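Local coordinates for carbohydrate esterase family 2 (CE2) (Chaetomium olivicolor, PDB 4XVH), which probably removes acetyl groups from xylan and related plant polysaccharides, as a family 2 carbohydrate esterase that joins a carbohydrate-binding beta sandwich to an SGNH-type hydrolase domain, at residues A[5-10]-A[195-200]; A[113-118]-A[183-188]; A[142-147]-A[209-214]. All coordinates share one frame; numbering follows the deposited sequence.

Contact 1: residues A[5-10]-A[195-200]; sequences LGRVNP and GSYPFP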
ATOM      1  N   LEU A   5      -4.565 -10.863  -6.222  1.00 18.69           N
ATOM      2  CA  LEU A   5      -4.319 -10.238  -4.944  1.00 17.67           C
ATOM      3  C   LEU A   5      -4.448  -8.724  -5.056  1.00 15.65           C
ATOM      4  O   LEU A   5      -3.904  -8.125  -5.984  1.00 16.04           O
ATOM      5  CB  LEU A   5      -2.920 -10.613  -4.454  1.00 16.59           C
ATOM      6  CG  LEU A   5      -2.679 -12.123  -4.437  1.00 18.23           C
ATOM      7  CD1 LEU A   5      -1.234 -12.477  -4.039  1.00 18.30           C
ATOM      8  CD2 LEU A   5      -3.670 -12.761  -3.479  1.00 19.69           C
ATOM      9  N   GLY A   6      -5.170  -8.115  -4.119  1.00 15.17           N
ATOM     10  CA  GLY A   6      -5.309  -6.670  -4.126  1.00 15.23           C
ATOM     11  C   GLY A   6      -6.347  -6.216  -5.140  1.00 17.22           C
ATOM     12  O   GLY A   6      -7.075  -7.038  -5.715  1.00 16.68           O
ATOM     13  N   ARG A   7      -6.400  -4.906  -5.382  1.00 17.63           N
ATOM     14  CA  ARG A   7      -7.409  -4.350  -6.249  1.00 17.16           C
ATOM     15  C   ARG A   7      -6.910  -4.417  -7.695  1.00 19.21           C
ATOM     16  O   ARG A   7      -6.034  -3.640  -8.084  1.00 19.20           O
ATOM     17  CB  ARG A   7      -7.731  -2.912  -5.837  1.00 15.60           C
ATOM     18  CG  ARG A   7      -8.855  -2.247  -6.643  1.00 16.31           C
ATOM     19  CD  ARG A   7      -9.009  -0.787  -6.238  1.00 16.21           C
ATOM     20  NE  ARG A   7      -9.577  -0.642  -4.898  1.00 16.59           N
ATOM     21  CZ  ARG A   7     -10.045   0.515  -4.437  1.00 18.98           C
ATOM     22  NH1 ARG A   7      -9.982   1.597  -5.230  1.00 20.39           N
ATOM     23  NH2 ARG A   7     -10.590   0.603  -3.213  1.00 17.83           N
ATOM     24  N   VAL A   8      -7.433  -5.377  -8.468  1.00 19.89           N
ATOM     25  CA  VAL A   8      -6.992  -5.578  -9.852  1.00 19.55           C
ATOM     26  C   VAL A   8      -8.200  -5.600 -10.770  1.00 21.25           C
ATOM     27  O   VAL A   8      -9.097  -6.411 -10.599  1.00 20.94           O
ATOM     28  CB  VAL A   8      -6.185  -6.872 -10.020  1.00 18.57           C
ATOM     29  CG1 VAL A   8      -5.795  -7.122 -11.508  1.00 17.22           C
ATOM     30  CG2 VAL A   8      -4.914  -6.817  -9.137  1.00 17.44           C
ATOM     31  N   ASN A   9      -8.228  -4.682 -11.728  1.00 21.67           N
ATOM     32  CA  ASN A   9      -9.349  -4.620 -12.664  1.00 23.08           C
ATOM     33  C   ASN A   9      -9.341  -5.864 -13.546  1.00 24.28           C
ATOM     34  O   ASN A   9      -8.424  -6.052 -14.327  1.00 24.27           O
ATOM     35  CB  ASN A   9      -9.252  -3.349 -13.505  1.00 23.96           C
ATOM     36  CG  ASN A   9     -10.479  -3.105 -14.378  1.00 26.74           C
ATOM     37  OD1 ASN A   9     -11.302  -3.996 -14.622  1.00 26.55           O
ATOM     38  ND2 ASN A   9     -10.579  -1.879 -14.880  1.00 27.15           N
ATOM     39  N   PRO A  10     -10.363  -6.730 -13.417  1.00 25.24           N
ATOM     40  CA  PRO A  10     -10.343  -7.945 -14.241  1.00 26.80           C
ATOM     41  C   PRO A  10     -10.511  -7.675 -15.739  1.00 28.59           C
ATOM     42  O   PRO A  10     -10.225  -8.574 -16.521  1.00 29.68           O
ATOM     43  CB  PRO A  10     -11.519  -8.764 -13.700  1.00 28.64           C
ATOM     44  CG  PRO A  10     -12.462  -7.747 -13.110  1.00 28.37           C
ATOM     45  CD  PRO A  10     -11.575  -6.628 -12.581  1.00 25.42           C
ATOM     46  N   GLY A 195     -14.302   6.681 -10.376  1.00 25.89           N
ATOM     47  CA  GLY A 195     -15.458   5.849 -10.108  1.00 28.27           C
ATOM     48  C   GLY A 195     -15.470   4.472 -10.760  1.00 29.19           C
ATOM     49  O   GLY A 195     -16.504   3.797 -10.738  1.00 31.29           O
ATOM     50  N   SER A 196     -14.346   4.028 -11.317  1.00 27.40           N
ATOM     51  CA  SER A 196     -14.352   2.746 -12.017  1.00 26.51           C
ATOM     52  C   SER A 196     -14.267   1.542 -11.069  1.00 25.61           C
ATOM     53  O   SER A 196     -14.519   0.441 -11.499  1.00 25.92           O
ATOM     54  CB  SER A 196     -13.213   2.665 -13.058  1.00 25.45           C
ATOM     55  OG  SER A 196     -11.920   2.846 -12.482  1.00 22.43           O
ATOM     56  N   TYR A 197     -13.888   1.720  -9.806  1.00 24.22           N
ATOM     57  CA  TYR A 197     -13.963   0.579  -8.871  1.00 22.86           C
ATOM     58  C   TYR A 197     -15.405   0.337  -8.420  1.00 24.85           C
ATOM     59  O   TYR A 197     -16.012   1.209  -7.810  1.00 22.20           O
ATOM     60  CB  TYR A 197     -13.069   0.798  -7.637  1.00 20.91           C
ATOM     61  CG  TYR A 197     -12.970  -0.430  -6.719  1.00 18.84           C
ATOM     62  CD1 TYR A 197     -12.544  -1.682  -7.208  1.00 18.68           C
ATOM     63  CD2 TYR A 197     -13.284  -0.331  -5.373  1.00 18.46           C
ATOM     64  CE1 TYR A 197     -12.449  -2.795  -6.367  1.00 21.40           C
ATOM     65  CE2 TYR A 197     -13.185  -1.427  -4.519  1.00 17.93           C
ATOM     66  CZ  TYR A 197     -12.776  -2.658  -5.025  1.00 21.07           C
ATOM     67  OH  TYR A 197     -12.712  -3.732  -4.172  1.00 20.91           O
ATOM     68  N   PRO A 198     -15.951  -0.863  -8.689  1.00 25.57           N
ATOM     69  CA  PRO A 198     -17.366  -1.058  -8.359  1.00 26.58           C
ATOM     70  C   PRO A 198     -17.608  -1.445  -6.895  1.00 24.94           C
ATOM     71  O   PRO A 198     -18.755  -1.662  -6.538  1.00 25.15           O
ATOM     72  CB  PRO A 198     -17.797  -2.185  -9.307  1.00 28.47           C
ATOM     73  CG  PRO A 198     -16.591  -2.966  -9.578  1.00 28.59           C
ATOM     74  CD  PRO A 198     -15.377  -2.028  -9.386  1.00 26.57           C
ATOM     75  N   PHE A 199     -16.566  -1.517  -6.067  1.00 21.39           N
ATOM     76  CA  PHE A 199     -16.759  -1.983  -4.685  1.00 24.54           C
ATOM     77  C   PHE A 199     -17.540  -3.326  -4.630  1.00 23.33           C
ATOM     78  O   PHE A 199     -18.639  -3.415  -4.044  1.00 23.52           O
ATOM     79  CB  PHE A 199     -17.443  -0.881  -3.878  1.00 26.10           C
ATOM     80  CG  PHE A 199     -16.513   0.277  -3.595  1.00 25.88           C
ATOM     81  CD1 PHE A 199     -15.600   0.192  -2.547  1.00 24.91           C
ATOM     82  CD2 PHE A 199     -16.500   1.398  -4.413  1.00 27.04           C
ATOM     83  CE1 PHE A 199     -14.684   1.221  -2.295  1.00 25.80           C
ATOM     84  CE2 PHE A 199     -15.598   2.455  -4.169  1.00 27.10           C
ATOM     85  CZ  PHE A 199     -14.681   2.361  -3.107  1.00 26.65           C
ATOM     86  N   PRO A 200     -16.983  -4.373  -5.272  1.00 22.73           N
ATOM     87  CA  PRO A 200     -17.673  -5.668  -5.270  1.00 25.20           C
ATOM     88  C   PRO A 200     -17.754  -6.212  -3.854  1.00 21.75           C
ATOM     89  O   PRO A 200     -16.825  -6.012  -3.048  1.00 20.59           O
ATOM     90  CB  PRO A 200     -16.777  -6.557  -6.135  1.00 21.88           C
ATOM     91  CG  PRO A 200     -15.409  -5.941  -5.934  1.00 20.50           C
ATOM     92  CD  PRO A 200     -15.680  -4.465  -5.946  1.00 21.28           C
TER

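Contact 2: residues A[113-118]-A[183-188]; sequences DIIGDS and QLYTRY. With PEU (2,5,8,11,14,17,20,23,26,29,32,35,38,41,44,47,50,53,56,59,62,65,68,71,74,77,80-heptacosaoxadooctacontan-82-ol), chain C.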
ATOM      1  N   ASP A 113      -7.939  -2.893   4.091  1.00 14.64           N
ATOM      2  CA  ASP A 113      -7.476  -1.861   3.153  1.00 14.76           C
ATOM      3  C   ASP A 113      -6.405  -0.998   3.819  1.00 16.23           C
ATOM      4  O   ASP A 113      -6.533  -0.629   4.992  1.00 17.05           O
ATOM      5  CB  ASP A 113      -8.618  -0.949   2.703  1.00 14.74           C
ATOM      6  CG  ASP A 113      -9.385  -1.505   1.502  1.00 16.41           C
ATOM      7  OD1 ASP A 113      -9.171  -2.687   1.160  1.00 17.41           O
ATOM      8  OD2 ASP A 113     -10.217  -0.770   0.915  1.00 15.77           O
ATOM      9  N   ILE A 114      -5.370  -0.649   3.057  1.00 16.38           N
ATOM     10  CA  ILE A 114      -4.352   0.266   3.550  1.00 16.54           C
ATOM     11  C   ILE A 114      -4.206   1.424   2.577  1.00 16.33           C
ATOM     12  O   ILE A 114      -3.830   1.216   1.438  1.00 16.37           O
ATOM     13  CB  ILE A 114      -3.017  -0.443   3.703  1.00 15.34           C
ATOM     14  CG1 ILE A 114      -3.246  -1.829   4.361  1.00 16.43           C
ATOM     15  CG2 ILE A 114      -2.046   0.441   4.487  1.00 13.54           C
ATOM     16  CD1 ILE A 114      -2.276  -2.891   3.937  1.00 16.11           C
ATOM     17  N   ILE A 115      -4.518   2.637   3.020  1.00 16.30           N
ATOM     18  CA  ILE A 115      -4.613   3.769   2.100  1.00 15.49           C
ATOM     19  C   ILE A 115      -3.594   4.827   2.506  1.00 14.83           C
ATOM     20  O   ILE A 115      -3.573   5.213   3.672  1.00 14.69           O
ATOM     21  CB  ILE A 115      -6.014   4.398   2.123  1.00 16.60           C
ATOM     22  CG1 ILE A 115      -7.093   3.334   1.824  1.00 15.73           C
ATOM     23  CG2 ILE A 115      -6.072   5.589   1.134  1.00 17.61           C
ATOM     24  CD1 ILE A 115      -8.527   3.750   2.271  1.00 14.56           C
ATOM     25  N   GLY A 116      -2.769   5.303   1.567  1.00 13.66           N
ATOM     26  CA  GLY A 116      -1.802   6.312   1.944  1.00 15.18           C
ATOM     27  C   GLY A 116      -0.938   6.852   0.834  1.00 15.90           C
ATOM     28  O   GLY A 116      -1.337   6.870  -0.348  1.00 16.24           O
ATOM     29  N   ASP A 117       0.253   7.304   1.221  1.00 14.79           N
ATOM     30  CA  ASP A 117       1.160   7.940   0.283  1.00 16.89           C
ATOM     31  C   ASP A 117       2.435   7.100   0.121  1.00 16.16           C
ATOM     32  O   ASP A 117       2.392   5.878   0.194  1.00 15.09           O
ATOM     33  CB  ASP A 117       1.503   9.347   0.770  1.00 19.13           C
ATOM     34  CG  ASP A 117       2.008   9.372   2.223  1.00 19.81           C
ATOM     35  OD1 ASP A 117       2.628   8.392   2.687  1.00 18.93           O
ATOM     36  OD2 ASP A 117       1.781  10.386   2.911  1.00 20.61           O
ATOM     37  N   SER A 118       3.572   7.768  -0.050  1.00 15.21           N
ATOM     38  CA  SER A 118       4.822   7.065  -0.311  1.00 15.37           C
ATOM     39  C   SER A 118       5.180   6.103   0.851  1.00 13.97           C
ATOM     40  O   SER A 118       5.826   5.070   0.656  1.00 15.50           O
ATOM     41  CB  SER A 118       5.941   8.096  -0.525  1.00 16.20           C
ATOM     42  OG  SER A 118       6.163   8.792   0.685  1.00 15.69           O
ATOM     43  N   GLN A 183     -10.082  10.722  -4.383  1.00 21.56           N
ATOM     44  CA  GLN A 183     -10.458  10.515  -5.770  1.00 22.50           C
ATOM     45  C   GLN A 183      -9.823   9.244  -6.336  1.00 21.42           C
ATOM     46  O   GLN A 183     -10.482   8.479  -7.034  1.00 22.28           O
ATOM     47  CB  GLN A 183     -10.061  11.741  -6.626  1.00 22.13           C
ATOM     48  CG  GLN A 183     -10.287  11.592  -8.127  1.00 28.04           C
ATOM     49  CD  GLN A 183      -9.829  12.849  -8.906  1.00 31.03           C
ATOM     50  OE1 GLN A 183      -9.403  13.831  -8.301  1.00 32.10           O
ATOM     51  NE2 GLN A 183      -9.921  12.812 -10.241  1.00 31.01           N
ATOM     52  N   LEU A 184      -8.538   9.049  -6.056  1.00 20.94           N
ATOM     53  CA  LEU A 184      -7.814   7.897  -6.564  1.00 19.51           C
ATOM     54  C   LEU A 184      -8.418   6.606  -6.021  1.00 19.32           C
ATOM     55  O   LEU A 184      -8.466   5.593  -6.711  1.00 19.01           O
ATOM     56  CB  LEU A 184      -6.328   8.001  -6.194  1.00 17.35           C
ATOM     57  CG  LEU A 184      -5.670   9.169  -6.985  1.00 23.13           C
ATOM     58  CD1 LEU A 184      -4.204   9.389  -6.614  1.00 21.56           C
ATOM     59  CD2 LEU A 184      -5.846   9.016  -8.499  1.00 22.21           C
ATOM     60  N   TYR A 185      -8.867   6.654  -4.770  1.00 18.51           N
ATOM     61  CA  TYR A 185      -9.521   5.499  -4.148  1.00 18.77           C
ATOM     62  C   TYR A 185     -10.821   5.052  -4.852  1.00 20.38           C
ATOM     63  O   TYR A 185     -11.319   3.942  -4.579  1.00 19.75           O
ATOM     64  CB  TYR A 185      -9.810   5.798  -2.678  1.00 17.69           C
ATOM     65  CG  TYR A 185     -10.254   4.617  -1.829  1.00 18.78           C
ATOM     66  CD1 TYR A 185      -9.350   3.613  -1.450  1.00 17.63           C
ATOM     67  CD2 TYR A 185     -11.559   4.527  -1.380  1.00 18.80           C
ATOM     68  CE1 TYR A 185      -9.760   2.550  -0.651  1.00 18.40           C
ATOM     69  CE2 TYR A 185     -11.964   3.486  -0.598  1.00 19.13           C
ATOM     70  CZ  TYR A 185     -11.085   2.500  -0.238  1.00 19.20           C
ATOM     71  OH  TYR A 185     -11.530   1.478   0.576  1.00 19.52           O
ATOM     72  N   THR A 186     -11.359   5.869  -5.761  1.00 20.60           N
ATOM     73  CA  THR A 186     -12.563   5.444  -6.504  1.00 21.52           C
ATOM     74  C   THR A 186     -12.229   4.676  -7.782  1.00 22.14           C
ATOM     75  O   THR A 186     -13.130   4.208  -8.492  1.00 21.06           O
ATOM     76  CB  THR A 186     -13.471   6.624  -6.928  1.00 23.47           C
ATOM     77  OG1 THR A 186     -12.805   7.417  -7.915  1.00 23.58           O
ATOM     78  CG2 THR A 186     -13.853   7.504  -5.733  1.00 24.63           C
ATOM     79  N   ARG A 187     -10.942   4.553  -8.084  1.00 21.22           N
ATOM     80  CA  ARG A 187     -10.529   3.979  -9.363  1.00 22.32           C
ATOM     81  C   ARG A 187     -10.203   2.511  -9.233  1.00 21.58           C
ATOM     82  O   ARG A 187      -9.725   2.109  -8.193  1.00 21.01           O
ATOM     83  CB  ARG A 187      -9.290   4.735  -9.906  1.00 22.16           C
ATOM     84  CG  ARG A 187      -9.550   6.208 -10.206  1.00 22.58           C
ATOM     85  CD  ARG A 187      -8.252   6.882 -10.647  1.00 21.79           C
ATOM     86  NE  ARG A 187      -8.503   8.242 -11.109  1.00 22.48           N
ATOM     87  CZ  ARG A 187      -7.582   8.990 -11.699  1.00 23.96           C
ATOM     88  NH1 ARG A 187      -6.359   8.501 -11.901  1.00 21.11           N
ATOM     89  NH2 ARG A 187      -7.886  10.220 -12.086  1.00 25.11           N
ATOM     90  N   TYR A 188     -10.416   1.720 -10.287  1.00 22.91           N
ATOM     91  CA  TYR A 188     -10.065   0.303 -10.224  1.00 21.56           C
ATOM     92  C   TYR A 188      -8.550   0.184 -10.238  1.00 20.67           C
ATOM     93  O   TYR A 188      -7.932  -0.022  -9.198  1.00 20.58           O
ATOM     94  CB  TYR A 188     -10.640  -0.518 -11.393  1.00 22.73           C
ATOM     95  CG  TYR A 188     -11.092  -1.898 -10.915  1.00 24.17           C
ATOM     96  CD1 TYR A 188     -12.347  -2.409 -11.238  1.00 25.78           C
ATOM     97  CD2 TYR A 188     -10.318  -2.597  -9.978  1.00 22.47           C
ATOM     98  CE1 TYR A 188     -12.761  -3.653 -10.759  1.00 26.39           C
ATOM     99  CE2 TYR A 188     -10.723  -3.820  -9.481  1.00 22.81           C
ATOM    100  CZ  TYR A 188     -11.938  -4.347  -9.880  1.00 23.54           C
ATOM    101  OH  TYR A 188     -12.309  -5.559  -9.344  1.00 22.29           O
TER
HETATM  102  CAA PEU C 402       5.416   6.133 -16.641  1.00 70.99           C
HETATM  103  OAB PEU C 402       6.220   7.217 -16.144  1.00 71.77           O
HETATM  104  CAC PEU C 402       5.803   8.534 -16.677  1.00 72.61           C
HETATM  105  CAD PEU C 402       6.563   9.851 -16.264  1.00 77.05           C
HETATM  106  OAE PEU C 402       7.964   9.849 -16.629  1.00 77.29           O
HETATM  107  CAF PEU C 402       8.754   8.819 -15.954  1.00 77.68           C
HETATM  108  CAG PEU C 402       9.119   8.928 -14.463  1.00 77.76           C
HETATM  109  OAH PEU C 402       8.059   9.098 -13.510  1.00 78.01           O
HETATM  110  CAI PEU C 402       8.565   9.000 -12.149  1.00 77.94           C
HETATM  111  CAJ PEU C 402       7.542   9.446 -11.098  1.00 78.01           C
HETATM  112  OAK PEU C 402       8.075   9.281  -9.756  1.00 78.05           O
HETATM  113  CAL PEU C 402       7.317  10.097  -8.839  1.00 78.01           C
HETATM  114  CAM PEU C 402       7.797  10.018  -7.394  1.00 77.83           C
HETATM  115  OAN PEU C 402       7.063  11.079  -6.749  1.00 77.54           O
HETATM  116  CAO PEU C 402       7.425  11.298  -5.368  1.00 76.89           C
HETATM  117  CAP PEU C 402       6.922  12.721  -5.243  1.00 76.24           C
HETATM  118  OAQ PEU C 402       6.983  13.585  -4.081  1.00 75.85           O
HETATM  119  CAR PEU C 402       8.279  13.805  -3.440  1.00 75.04           C
HETATM  120  CAS PEU C 402       8.905  12.735  -2.509  1.00 73.49           C
HETATM  121  OAT PEU C 402       8.112  12.458  -1.287  1.00 71.07           O
HETATM  122  CAU PEU C 402       6.774  11.909  -1.489  1.00 68.13           C
HETATM  123  CAV PEU C 402       6.037  11.687  -0.151  1.00 65.81           C
HETATM  124  OAW PEU C 402       4.709  11.111  -0.231  1.00 64.62           O

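Contact 3: residues A[142-147]-A[209-214]; sequences KTYGVL and VINLGT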
ATOM      1  N   LYS A 142       7.241  -5.134   2.492  1.00 13.20           N
ATOM      2  CA  LYS A 142       7.886  -4.921   3.793  1.00 13.64           C
ATOM      3  C   LYS A 142       7.330  -3.717   4.543  1.00 12.67           C
ATOM      4  O   LYS A 142       7.890  -3.311   5.566  1.00 13.06           O
ATOM      5  CB  LYS A 142       9.397  -4.739   3.637  1.00 15.60           C
ATOM      6  CG  LYS A 142      10.112  -6.063   3.268  1.00 16.89           C
ATOM      7  CD  LYS A 142      11.642  -5.949   3.512  1.00 20.05           C
ATOM      8  CE  LYS A 142      12.328  -7.301   3.320  1.00 21.95           C
ATOM      9  NZ  LYS A 142      13.822  -7.209   3.613  1.00 24.38           N
ATOM     10  N   THR A 143       6.248  -3.126   4.037  1.00 13.77           N
ATOM     11  CA  THR A 143       5.700  -1.919   4.677  1.00 13.03           C
ATOM     12  C   THR A 143       4.935  -2.257   5.959  1.00 13.29           C
ATOM     13  O   THR A 143       4.470  -3.376   6.124  1.00 13.71           O
ATOM     14  CB  THR A 143       4.754  -1.144   3.749  1.00 13.42           C
ATOM     15  OG1 THR A 143       3.732  -2.031   3.245  1.00 13.45           O
ATOM     16  CG2 THR A 143       5.564  -0.509   2.567  1.00 13.85           C
ATOM     17  N   TYR A 144       4.769  -1.257   6.831  1.00 15.59           N
ATOM     18  CA  TYR A 144       4.049  -1.412   8.099  1.00 14.13           C
ATOM     19  C   TYR A 144       2.638  -1.984   7.847  1.00 13.71           C
ATOM     20  O   TYR A 144       2.167  -2.850   8.579  1.00 11.02           O
ATOM     21  CB  TYR A 144       3.955  -0.051   8.843  1.00 14.72           C
ATOM     22  CG  TYR A 144       2.960   0.865   8.150  1.00 15.07           C
ATOM     23  CD1 TYR A 144       3.280   1.511   6.941  1.00 15.93           C
ATOM     24  CD2 TYR A 144       1.665   0.997   8.644  1.00 14.79           C
ATOM     25  CE1 TYR A 144       2.333   2.295   6.266  1.00 15.08           C
ATOM     26  CE2 TYR A 144       0.727   1.771   7.994  1.00 14.69           C
ATOM     27  CZ  TYR A 144       1.064   2.423   6.804  1.00 14.76           C
ATOM     28  OH  TYR A 144       0.084   3.176   6.170  1.00 14.90           O
ATOM     29  N   GLY A 145       1.956  -1.529   6.793  1.00 13.14           N
ATOM     30  CA  GLY A 145       0.577  -1.988   6.615  1.00 13.25           C
ATOM     31  C   GLY A 145       0.495  -3.447   6.187  1.00 12.95           C
ATOM     32  O   GLY A 145      -0.344  -4.218   6.654  1.00 12.66           O
ATOM     33  N   VAL A 146       1.363  -3.832   5.259  1.00 12.66           N
ATOM     34  CA  VAL A 146       1.424  -5.235   4.828  1.00 12.41           C
ATOM     35  C   VAL A 146       1.917  -6.186   5.934  1.00 12.73           C
ATOM     36  O   VAL A 146       1.376  -7.292   6.124  1.00 13.23           O
ATOM     37  CB  VAL A 146       2.307  -5.332   3.577  1.00 12.68           C
ATOM     38  CG1 VAL A 146       2.566  -6.812   3.207  1.00 12.22           C
ATOM     39  CG2 VAL A 146       1.586  -4.547   2.427  1.00  9.82           C
ATOM     40  N   LEU A 147       2.930  -5.759   6.679  1.00 11.61           N
ATOM     41  CA  LEU A 147       3.437  -6.581   7.766  1.00 12.84           C
ATOM     42  C   LEU A 147       2.346  -6.797   8.863  1.00 15.28           C
ATOM     43  O   LEU A 147       2.245  -7.875   9.449  1.00 12.04           O
ATOM     44  CB  LEU A 147       4.695  -5.943   8.359  1.00 12.73           C
ATOM     45  CG  LEU A 147       5.928  -5.976   7.441  1.00 14.00           C
ATOM     46  CD1 LEU A 147       7.151  -5.361   8.181  1.00 15.59           C
ATOM     47  CD2 LEU A 147       6.203  -7.445   7.017  1.00 15.27           C
ATOM     48  N   VAL A 209      -7.104   1.129   7.017  1.00 16.00           N
ATOM     49  CA  VAL A 209      -5.959   1.851   7.556  1.00 15.86           C
ATOM     50  C   VAL A 209      -5.689   3.076   6.695  1.00 14.59           C
ATOM     51  O   VAL A 209      -5.591   2.965   5.465  1.00 14.63           O
ATOM     52  CB  VAL A 209      -4.694   0.977   7.594  1.00 14.98           C
ATOM     53  CG1 VAL A 209      -3.510   1.808   8.136  1.00 13.54           C
ATOM     54  CG2 VAL A 209      -4.943  -0.288   8.458  1.00 13.67           C
ATOM     55  N   ILE A 210      -5.643   4.248   7.314  1.00 15.11           N
ATOM     56  CA  ILE A 210      -5.391   5.451   6.527  1.00 17.30           C
ATOM     57  C   ILE A 210      -4.197   6.195   7.086  1.00 17.69           C
ATOM     58  O   ILE A 210      -4.207   6.564   8.252  1.00 18.82           O
ATOM     59  CB  ILE A 210      -6.607   6.388   6.508  1.00 18.69           C
ATOM     60  CG1 ILE A 210      -7.821   5.650   5.920  1.00 19.13           C
ATOM     61  CG2 ILE A 210      -6.259   7.672   5.725  1.00 19.01           C
ATOM     62  CD1 ILE A 210      -9.124   6.359   6.114  1.00 19.56           C
ATOM     63  N   ASN A 211      -3.200   6.444   6.233  1.00 16.99           N
ATOM     64  CA  ASN A 211      -2.003   7.173   6.624  1.00 17.06           C
ATOM     65  C   ASN A 211      -1.719   8.305   5.629  1.00 16.64           C
ATOM     66  O   ASN A 211      -1.015   8.121   4.630  1.00 16.98           O
ATOM     67  CB  ASN A 211      -0.830   6.196   6.699  1.00 16.88           C
ATOM     68  CG  ASN A 211       0.469   6.842   7.171  1.00 19.02           C
ATOM     69  OD1 ASN A 211       0.648   8.062   7.147  1.00 18.98           O
ATOM     70  ND2 ASN A 211       1.407   5.994   7.564  1.00 20.36           N
ATOM     71  N   LEU A 212      -2.276   9.475   5.913  1.00 17.19           N
ATOM     72  CA  LEU A 212      -2.164  10.613   5.018  1.00 17.85           C
ATOM     73  C   LEU A 212      -1.955  11.892   5.818  1.00 18.92           C
ATOM     74  O   LEU A 212      -2.532  12.050   6.915  1.00 19.18           O
ATOM     75  CB  LEU A 212      -3.429  10.760   4.172  1.00 17.41           C
ATOM     76  CG  LEU A 212      -3.694   9.672   3.141  1.00 16.76           C
ATOM     77  CD1 LEU A 212      -5.124   9.865   2.628  1.00 17.47           C
ATOM     78  CD2 LEU A 212      -2.682   9.814   1.990  1.00 17.71           C
ATOM     79  N   GLY A 213      -1.157  12.804   5.271  1.00 18.54           N
ATOM     80  CA  GLY A 213      -0.927  14.085   5.934  1.00 20.81           C
ATOM     81  C   GLY A 213       0.525  14.515   5.824  1.00 21.40           C
ATOM     82  O   GLY A 213       0.839  15.686   5.981  1.00 22.71           O
ATOM     83  N   THR A 214       1.430  13.569   5.578  1.00 20.26           N
ATOM     84  CA  THR A 214       2.830  13.953   5.415  1.00 19.56           C
ATOM     85  C   THR A 214       2.943  15.001   4.295  1.00 20.16           C
ATOM     86  O   THR A 214       3.578  16.038   4.471  1.00 21.00           O
ATOM     87  CB  THR A 214       3.714  12.752   5.102  1.00 18.50           C
ATOM     88  OG1 THR A 214       3.609  11.815   6.171  1.00 18.90           O
ATOM     89  CG2 THR A 214       5.192  13.186   4.916  1.00 18.22           C
TER

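Contact 1: residues A[5-10]-A[195-200]
R7 lays its side chain, from CG to the guanidinium, over one face of the Y197 ring. The bond from CA to CB points toward the 195-200 loop, and with CG anti to the backbone N (chi1 -177°) the chain runs out across the tyrosine. R7 CG comes first, 3.6 Å from Y197 CE1. R7 CD follows over the face as a CH-pi contact, 4.0 Å from the Y197 centroid. A bend at chi3 (-71°) then turns the end of the chain flat: NE hangs above the middle of the ring, and R7 CZ is 3.5 Å from Y197 CD2. The guanidinium and ring planes are only 11° apart, a parallel cation-pi stack. R7 NH2 lies 3.5 Å from Y197 CE2 and, obliquely, 4.2 Å from F199 CE1, while NH1 is held by the carbonyl oxygens of Y185 and R187. Those two bonds fix the rotation of the guanidinium, and Y185 adds a second cation-pi contact. The stack is buried where the loop after strand 3-5 meets the loop between helix 181-184 and strand 207-211. Here R7 also rests on S157 and V159 of strand 155-160, at the edge of the parallel sheet.

Contact 2: residues A[113-118]-A[183-188]
Y185 reaches across from the 183-188 segment to strand 111-116, where it meets D113 with its hydroxyl and I115 with its ring. With CG anti to the backbone N (chi1 -169°), the ring extends toward the strand and Y185 OH donates a short hydrogen bond to D113 OD2, 2.6 Å away. The oxygen is met nearly along its C-O axis and lies in the plane of the ring, whereas the carboxylate as a whole stands almost upright to that plane, at 81°. D113 is buried, and its other oxygen, OD1, accepts from W203 NE1, so both carboxylate oxygens have a donor; this would probably help to keep the group ionised inside the protein. Two residues along the strand, I115 CD1 presses obliquely on the same ring, 3.4 Å from Y185 CE1. I242 of helix 228-243 touches both I115 and Y185. Past G116, D117, the N-cap of helix 118-121, accepts the N-H of I119 on its OD1, and S118 is hydrogen-bonded to H306. This Gly-Asp-Ser sequence at the C-terminal end of the first strand of the parallel sheet is the GDS motif of SGNH hydrolases, which carries the nucleophilic serine in this family.

Contact 3: residues A[142-147]-A[209-214]
Chi1 of 73° sets Y144 CG between the backbone N and the carbonyl carbon, directing the ring from the first turn of helix 144-151 to strand 207-211, while N211 swings CG anti to its N and brings its amide alongside the phenol. This is a helix packed on the parallel sheet of the alpha/beta/alpha SGNH hydrolase fold, with T143 as N-cap. Y144 OH comes down on the strand at N211 CB, 3.2 Å away, and N211 ND2 offers it only a weak hydrogen bond, 3.4 Å long and bent to 141°. The amide plane stands 65° from the ring and its nitrogen approaches obliquely. The main polar partner of Y144 OH is instead T120 OG1 on helix 118-121, the helix that begins with S118, so the buried phenol links the sheet to that helix. A phenylalanine here would probably leave T120 OG1 and N211 ND2 without this shared partner. L254 of the next strand, W294 and L319 of helix 309-327 also touch the tyrosine, and H312 of that helix is hydrogen-bonded to Y144 N. V209 CG1 meets the edge of the Y144 ring near its plane, 4.2 Å from Y144 CE2.

How the contacts relate
Contacts 2 and 3 meet through neighbouring strands of the parallel sheet, their centres about 11 Å apart: V209 N is hydrogen-bonded to D113 O, and I115 N to V209 O, each at 2.7 Å. Contact 1 lies about 11 Å from contact 2, centre to centre, and joins it through R7 NH1, 2.8 Å from Y185 O, and through S196 OG, 2.9 Å from Y188 N. Contacts 1 and 3 do not touch; their nearest atoms are about 10 Å apart. Contact 2 alone reaches the bound polyether, with S118 OG 2.9 Å from PEU OAW, whereas the N211 side chain in contact 3 stays about 9 Å from it.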